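RimK-related lysine biosynthesis protein (PDB 5K2M) probably acts as an ATP-dependent ligase of amino-acid biosynthesis, a RimK-family, LysX-type ATP-grasp enzyme that binds ADP and magnesium. Local coordinates at residues A[185-190]-A[227-232]; A[207-212]-A[235-240]. All blocks are in the same frame, centred on the assembly; numbering follows the deposited sequence.

Contact 1 (A[185-190]-A[227-232]); sequences IYRYSN and AIDIFE. With MG (magnesium ion), chain Q; ADP (adenosine-5'-diphosphate), chain O.
The guanidinium of Arg187 meets Asp229 at its edge: Asp229 OD2 lies practically in the guanidinium plane, 3.0 Å from NH2, and the N-H points nearly straight at it (164°). The carboxylate is turned almost perpendicular (89°) to the guanidinium, and NH2 comes down on OD2 from above the carboxylate plane. Such an approach leaves OD2 able to bind the magnesium ion as well, at 2.0 Å, between the arginine and the diphosphate of ADP. Glu241, on strand 236-243, binds the same ion through OE1. Arg173 pairs with the other oxygen, OD1, and Asp171 is a second partner of Arg187; these charges probably orient the metal-binding carboxylate. The arginine chain reaches it by bending at chi3 (-68°). On the other face of the sheet, the Tyr186 ring has water 1 in its plane at the edge; the water accepts from Tyr186 OH and donates to Glu232 OE2, both 2.8 Å away. That glutamate also forms a salt bridge with Arg170, which makes a cation-pi contact with Tyr186. Strand 170-177 lies between the two segments, so they meet through long side chains and a water. Two metal-binding acids on adjacent strands beside the phosphates are characteristic of the ATP-grasp active site.

Contact 2 (A[207-212]-A[235-240]); sequences DPEVEE and KGLLVN. With ADP (adenosine-5'-diphosphate), chain O.
A chi1 of -154° swings the Glu209 chain across from its own N, and its extended course carries it past Leu237, so that CB, CG and OE2 all come near the leucine's CD1. The leucine's own CG stands anti to its carbonyl carbon (chi1 -58°), directing the branch at the helix, where CD1 touches Glu209 CG at 3.8 Å and Val210 CG1 at 4.0 Å. Beside the leucine, water 3 accepts from Leu237 N at 3.0 Å; its link to Glu209 OE2 is too short to be trusted. Asp207 is the N-cap of the helix, its OD1 accepting from Glu209 N at 2.8 Å. The contact thus sets the first turn of helix 208-219 against strand 236-243, outermost within this chain in the five-stranded antiparallel sheet of the ATP-grasp domain; Leu213 also packs on Leu237. At the segment's other end, Asn240 turns to the nucleotide, and its ND2 gives a nearly straight bond (170°) to ADP O2A, 2.8 Å away. Gln162 NE2 donates to OD1 of the same amide, which probably settles which end faces the phosphate. Replacing Asn240 by alanine removes the amide, and O2A is likely to lose this donor and Gln162 its acceptor.

Contacts 1 and 2, with centres 11 Å apart, meet through neighbouring antiparallel strands, 225-233 and 236-243, which follow each other in the chain. Probable backbone hydrogen bonds tie them together: Phe231 N to Leu238 O at 2.8 Å and Asn240 N to Asp229 O at 2.9 Å. The second sets the metal-binding residue of contact 1 directly beside the phosphate-binding residue of contact 2. Phe231 joins both to the nucleotide, its CZ lying 3.2 Å from Asn240 CG and its CE2 3.5 Å from ADP C5. The Arg187-Asp229 half of contact 1 faces the metal and phosphates, while contact 2 runs from Asn240 in the same pocket outward to helix 208-219.

Contact 1 (A[185-190]-A[227-232])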
loop_
_atom_site.group_PDB
_atom_site.type_symbol
_atom_site.label_atom_id
_atom_site.label_comp_id
_atom_site.label_asym_id
_atom_site.label_seq_id
_atom_site.Cartn_x
_atom_site.Cartn_y
_atom_site.Cartn_z
ATOM N N ILE A 185 42.183 46.805 0.591
ATOM C CA ILE A 185 41.844 48.206 0.836
ATOM C C ILE A 185 41.682 48.472 2.326
ATOM O O ILE A 185 41.435 47.545 3.106
ATOM C CB ILE A 185 40.516 48.607 0.168
ATOM C CG1 ILE A 185 39.360 47.705 0.655
ATOM C CG2 ILE A 185 40.644 48.530 -1.340
ATOM C CD1 ILE A 185 37.975 48.229 0.325
ATOM N N TYR A 186 41.838 49.734 2.714
ATOM C CA TYR A 186 41.346 50.193 3.992
ATOM C C TYR A 186 39.906 50.651 3.754
ATOM O O TYR A 186 39.587 51.131 2.664
ATOM C CB TYR A 186 42.190 51.346 4.537
ATOM C CG TYR A 186 43.632 50.976 4.835
ATOM C CD1 TYR A 186 43.951 50.162 5.914
ATOM C CD2 TYR A 186 44.680 51.459 4.043
ATOM C CE1 TYR A 186 45.271 49.822 6.185
ATOM C CE2 TYR A 186 45.998 51.123 4.303
ATOM C CZ TYR A 186 46.285 50.309 5.376
ATOM O OH TYR A 186 47.583 49.974 5.644
ATOM N N ARG A 187 39.044 50.459 4.750
ATOM C CA ARG A 187 37.716 51.062 4.780
ATOM C C ARG A 187 37.670 52.053 5.945
ATOM O O ARG A 187 37.631 51.639 7.103
ATOM C CB ARG A 187 36.635 49.991 4.950
ATOM C CG ARG A 187 36.529 49.005 3.794
ATOM C CD ARG A 187 35.410 47.996 3.992
ATOM N NE ARG A 187 35.684 47.066 5.087
ATOM C CZ ARG A 187 35.045 45.911 5.290
ATOM N NH1 ARG A 187 34.077 45.496 4.478
ATOM N NH2 ARG A 187 35.395 45.146 6.310
ATOM N N TYR A 188 37.697 53.350 5.630
ATOM C CA TYR A 188 37.713 54.426 6.628
ATOM C C TYR A 188 36.300 54.869 7.007
ATOM O O TYR A 188 35.417 54.951 6.159
ATOM C CB TYR A 188 38.474 55.658 6.095
ATOM C CG TYR A 188 39.985 55.516 6.060
ATOM C CD1 TYR A 188 40.755 55.803 7.180
ATOM C CD2 TYR A 188 40.643 55.097 4.904
ATOM C CE1 TYR A 188 42.137 55.673 7.156
ATOM C CE2 TYR A 188 42.024 54.962 4.871
ATOM C CZ TYR A 188 42.763 55.256 6.001
ATOM O OH TYR A 188 44.128 55.134 5.981
ATOM N N SER A 189 36.113 55.201 8.279
ATOM C CA SER A 189 34.851 55.764 8.752
ATOM C C SER A 189 35.087 56.457 10.080
ATOM O O SER A 189 35.963 56.067 10.841
ATOM C CB SER A 189 33.788 54.668 8.918
ATOM O OG SER A 189 32.554 55.194 9.383
ATOM N N ASN A 190 34.315 57.499 10.353
ATOM C CA ASN A 190 34.304 58.060 11.698
ATOM C C ASN A 190 33.290 57.357 12.608
ATOM O O ASN A 190 33.187 57.689 13.773
ATOM C CB ASN A 190 34.146 59.592 11.704
ATOM C CG ASN A 190 33.105 60.092 10.725
ATOM O OD1 ASN A 190 33.308 61.117 10.062
ATOM N ND2 ASN A 190 31.979 59.379 10.628
ATOM N N ALA A 227 36.370 37.332 0.418
ATOM C CA ALA A 227 36.686 38.664 0.912
ATOM C C ALA A 227 36.857 38.553 2.406
ATOM O O ALA A 227 35.952 38.128 3.109
ATOM C CB ALA A 227 35.586 39.650 0.582
ATOM N N ILE A 228 38.025 38.947 2.878
ATOM C CA ILE A 228 38.402 38.777 4.257
ATOM C C ILE A 228 38.428 40.146 4.933
ATOM O O ILE A 228 38.874 41.119 4.326
ATOM C CB ILE A 228 39.779 38.098 4.331
ATOM C CG1 ILE A 228 39.727 36.779 3.545
ATOM C CG2 ILE A 228 40.182 37.865 5.790
ATOM C CD1 ILE A 228 41.069 36.230 3.155
ATOM N N ASP A 229 37.911 40.213 6.164
ATOM C CA ASP A 229 37.927 41.438 6.983
ATOM C C ASP A 229 38.964 41.339 8.103
ATOM O O ASP A 229 38.895 40.428 8.925
ATOM C CB ASP A 229 36.578 41.669 7.655
ATOM C CG ASP A 229 35.447 41.899 6.668
ATOM O OD1 ASP A 229 35.567 41.518 5.488
ATOM O OD2 ASP A 229 34.413 42.456 7.101
ATOM N N ILE A 230 39.883 42.301 8.159
ATOM C CA ILE A 230 40.977 42.288 9.127
ATOM C C ILE A 230 40.950 43.573 9.975
ATOM O O ILE A 230 40.620 44.642 9.466
ATOM C CB ILE A 230 42.333 42.117 8.394
ATOM C CG1 ILE A 230 42.426 40.713 7.785
ATOM C CG2 ILE A 230 43.507 42.353 9.331
ATOM C CD1 ILE A 230 43.522 40.544 6.746
ATOM N N PHE A 231 41.269 43.453 11.266
ATOM C CA PHE A 231 41.370 44.607 12.163
ATOM C C PHE A 231 42.803 44.847 12.609
ATOM O O PHE A 231 43.512 43.906 12.971
ATOM C CB PHE A 231 40.572 44.401 13.453
ATOM C CG PHE A 231 39.094 44.167 13.266
ATOM C CD1 PHE A 231 38.445 44.459 12.078
ATOM C CD2 PHE A 231 38.343 43.676 14.333
ATOM C CE1 PHE A 231 37.091 44.259 11.950
ATOM C CE2 PHE A 231 36.984 43.469 14.210
ATOM C CZ PHE A 231 36.353 43.761 13.012
ATOM N N GLU A 232 43.214 46.111 12.606
ATOM C CA GLU A 232 44.437 46.526 13.291
ATOM C C GLU A 232 44.087 46.810 14.744
ATOM O O GLU A 232 43.089 47.472 15.020
ATOM C CB GLU A 232 45.036 47.781 12.649
ATOM C CG GLU A 232 45.450 47.586 11.195
ATOM C CD GLU A 232 45.509 48.883 10.416
ATOM O OE1 GLU A 232 44.438 49.460 10.118
ATOM O OE2 GLU A 232 46.630 49.321 10.093
HETATM MG MG MG Q . 32.414 42.519 7.354
HETATM P PB ADP O . 29.392 42.139 8.597
HETATM O O1B ADP O . 30.314 43.048 7.833
HETATM O O2B ADP O . 28.033 42.733 8.882
HETATM O O3B ADP O . 29.271 40.735 8.058
HETATM P PA ADP O . 31.508 42.414 10.554
HETATM O O1A ADP O . 32.477 42.471 9.389
HETATM O O2A ADP O . 31.905 41.522 11.685
HETATM O O3A ADP O . 30.027 42.011 10.081
HETATM O "O5'" ADP O . 31.288 43.891 11.139
HETATM C "C5'" ADP O . 31.098 45.001 10.292
HETATM C "C4'" ADP O . 32.074 46.105 10.663
HETATM O "O4'" ADP O . 31.849 46.504 12.020
HETATM C "C3'" ADP O . 33.543 45.727 10.564
HETATM O "O3'" ADP O . 34.072 45.975 9.252
HETATM C "C2'" ADP O . 34.158 46.630 11.616
HETATM O "O2'" ADP O . 34.392 47.947 11.120
HETATM C "C1'" ADP O . 33.089 46.742 12.675
HETATM N N9 ADP O . 33.292 45.723 13.714
HETATM C C8 ADP O . 32.764 44.481 13.733
HETATM N N7 ADP O . 33.162 43.789 14.815
HETATM C C5 ADP O . 33.981 44.605 15.504
HETATM C C6 ADP O . 34.734 44.520 16.754
HETATM N N6 ADP O . 34.705 43.391 17.494
HETATM N N1 ADP O . 35.450 45.602 17.122
HETATM C C2 ADP O . 35.489 46.727 16.395
HETATM N N3 ADP O . 34.829 46.883 15.247
HETATM C C4 ADP O . 34.069 45.876 14.769
HETATM O O HOH W 1 47.728 48.166 7.819
HETATM O O HOH W 2 32.855 44.625 7.342
#

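Contact 2 (A[207-212]-A[235-240])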
loop_
_atom_site.group_PDB
_atom_site.type_symbol
_atom_site.label_atom_id
_atom_site.label_comp_id
_atom_site.label_asym_id
_atom_site.label_seq_id
_atom_site.Cartn_x
_atom_site.Cartn_y
_atom_site.Cartn_z
ATOM N N ASP A 207 50.113 46.903 2.896
ATOM C CA ASP A 207 50.866 46.305 3.987
ATOM C C ASP A 207 51.176 44.821 3.672
ATOM O O ASP A 207 50.261 44.026 3.524
ATOM C CB ASP A 207 50.053 46.469 5.263
ATOM C CG ASP A 207 50.730 45.895 6.489
ATOM O OD1 ASP A 207 51.701 45.123 6.361
ATOM O OD2 ASP A 207 50.257 46.218 7.598
ATOM N N PRO A 208 52.479 44.448 3.555
ATOM C CA PRO A 208 52.850 43.043 3.257
ATOM C C PRO A 208 52.373 42.041 4.306
ATOM O O PRO A 208 52.175 40.859 4.006
ATOM C CB PRO A 208 54.384 43.074 3.217
ATOM C CG PRO A 208 54.772 44.304 3.974
ATOM C CD PRO A 208 53.666 45.299 3.751
ATOM N N GLU A 209 52.198 42.516 5.531
ATOM C CA GLU A 209 51.647 41.697 6.606
ATOM C C GLU A 209 50.202 41.250 6.359
ATOM O O GLU A 209 49.835 40.130 6.701
ATOM C CB GLU A 209 51.722 42.465 7.921
ATOM C CG GLU A 209 51.787 41.577 9.145
ATOM C CD GLU A 209 52.233 42.343 10.370
ATOM O OE1 GLU A 209 53.260 43.052 10.283
ATOM O OE2 GLU A 209 51.548 42.237 11.410
ATOM N N VAL A 210 49.383 42.107 5.762
ATOM C CA VAL A 210 47.991 41.726 5.542
ATOM C C VAL A 210 47.912 40.661 4.451
ATOM O O VAL A 210 47.043 39.784 4.510
ATOM C CB VAL A 210 47.009 42.910 5.285
ATOM C CG1 VAL A 210 47.391 44.134 6.101
ATOM C CG2 VAL A 210 46.866 43.239 3.806
ATOM N N GLU A 211 48.826 40.716 3.480
ATOM C CA GLU A 211 48.846 39.723 2.403
ATOM C C GLU A 211 49.041 38.313 2.949
ATOM O O GLU A 211 48.278 37.400 2.613
ATOM C CB GLU A 211 49.928 40.043 1.354
ATOM C CG GLU A 211 50.158 38.912 0.354
ATOM C CD GLU A 211 51.000 39.312 -0.844
ATOM O OE1 GLU A 211 51.361 40.505 -0.968
ATOM O OE2 GLU A 211 51.305 38.414 -1.663
ATOM N N GLU A 212 50.061 38.147 3.783
ATOM C CA GLU A 212 50.384 36.848 4.367
ATOM C C GLU A 212 49.296 36.360 5.301
ATOM O O GLU A 212 48.938 35.187 5.277
ATOM C CB GLU A 212 51.712 36.918 5.121
ATOM C CG GLU A 212 52.150 35.601 5.743
ATOM C CD GLU A 212 53.465 35.713 6.500
ATOM O OE1 GLU A 212 53.610 35.001 7.516
ATOM O OE2 GLU A 212 54.348 36.512 6.091
ATOM N N LYS A 235 47.392 44.757 19.659
ATOM C CA LYS A 235 48.031 43.433 19.658
ATOM C C LYS A 235 48.285 42.894 18.245
ATOM O O LYS A 235 48.456 41.697 18.058
ATOM C CB LYS A 235 47.216 42.426 20.494
ATOM C CG LYS A 235 45.729 42.343 20.173
ATOM C CD LYS A 235 45.038 41.314 21.052
ATOM C CE LYS A 235 43.520 41.455 20.980
ATOM N NZ LYS A 235 42.815 40.331 21.655
ATOM N N GLY A 236 48.332 43.783 17.256
ATOM C CA GLY A 236 48.571 43.382 15.877
ATOM C C GLY A 236 47.286 43.081 15.123
ATOM O O GLY A 236 46.175 43.371 15.594
ATOM N N LEU A 237 47.448 42.481 13.952
ATOM C CA LEU A 237 46.334 42.211 13.058
ATOM C C LEU A 237 45.495 41.021 13.534
ATOM O O LEU A 237 46.029 40.029 14.026
ATOM C CB LEU A 237 46.843 41.969 11.638
ATOM C CG LEU A 237 47.648 43.125 11.033
ATOM C CD1 LEU A 237 48.229 42.701 9.692
ATOM C CD2 LEU A 237 46.800 44.378 10.881
ATOM N N LEU A 238 44.180 41.144 13.395
ATOM C CA LEU A 238 43.251 40.075 13.754
ATOM C C LEU A 238 42.292 39.862 12.593
ATOM O O LEU A 238 41.837 40.833 11.973
ATOM C CB LEU A 238 42.437 40.450 15.002
ATOM C CG LEU A 238 43.199 41.014 16.202
ATOM C CD1 LEU A 238 42.281 41.804 17.119
ATOM C CD2 LEU A 238 43.905 39.897 16.964
ATOM N N VAL A 239 41.975 38.600 12.318
ATOM C CA VAL A 239 40.995 38.270 11.297
ATOM C C VAL A 239 39.626 38.257 11.954
ATOM O O VAL A 239 39.425 37.582 12.949
ATOM C CB VAL A 239 41.277 36.910 10.645
ATOM C CG1 VAL A 239 40.217 36.606 9.591
ATOM C CG2 VAL A 239 42.667 36.909 10.028
ATOM N N ASN A 240 38.695 39.016 11.395
ATOM C CA ASN A 240 37.384 39.177 11.993
ATOM C C ASN A 240 36.389 38.216 11.359
ATOM O O ASN A 240 35.703 37.451 12.046
ATOM C CB ASN A 240 36.896 40.615 11.832
ATOM C CG ASN A 240 35.433 40.771 12.204
ATOM O OD1 ASN A 240 35.006 40.304 13.256
ATOM N ND2 ASN A 240 34.657 41.413 11.339
HETATM P PB ADP O . 29.392 42.139 8.597
HETATM O O1B ADP O . 30.314 43.048 7.833
HETATM O O2B ADP O . 28.033 42.733 8.882
HETATM O O3B ADP O . 29.271 40.735 8.058
HETATM P PA ADP O . 31.508 42.414 10.554
HETATM O O1A ADP O . 32.477 42.471 9.389
HETATM O O2A ADP O . 31.905 41.522 11.685
HETATM O O3A ADP O . 30.027 42.011 10.081
HETATM O "O5'" ADP O . 31.288 43.891 11.139
HETATM C "C5'" ADP O . 31.098 45.001 10.292
HETATM C "C4'" ADP O . 32.074 46.105 10.663
HETATM O "O4'" ADP O . 31.849 46.504 12.020
HETATM C "C3'" ADP O . 33.543 45.727 10.564
HETATM O "O3'" ADP O . 34.072 45.975 9.252
HETATM C "C2'" ADP O . 34.158 46.630 11.616
HETATM O "O2'" ADP O . 34.392 47.947 11.120
HETATM C "C1'" ADP O . 33.089 46.742 12.675
HETATM N N9 ADP O . 33.292 45.723 13.714
HETATM C C8 ADP O . 32.764 44.481 13.733
HETATM N N7 ADP O . 33.162 43.789 14.815
HETATM C C5 ADP O . 33.981 44.605 15.504
HETATM C C6 ADP O . 34.734 44.520 16.754
HETATM N N6 ADP O . 34.705 43.391 17.494
HETATM N N1 ADP O . 35.450 45.602 17.122
HETATM C C2 ADP O . 35.489 46.727 16.395
HETATM N N3 ADP O . 34.829 46.883 15.247
HETATM C C4 ADP O . 34.069 45.876 14.769
HETATM O O HOH W 3 50.319 41.971 13.502
#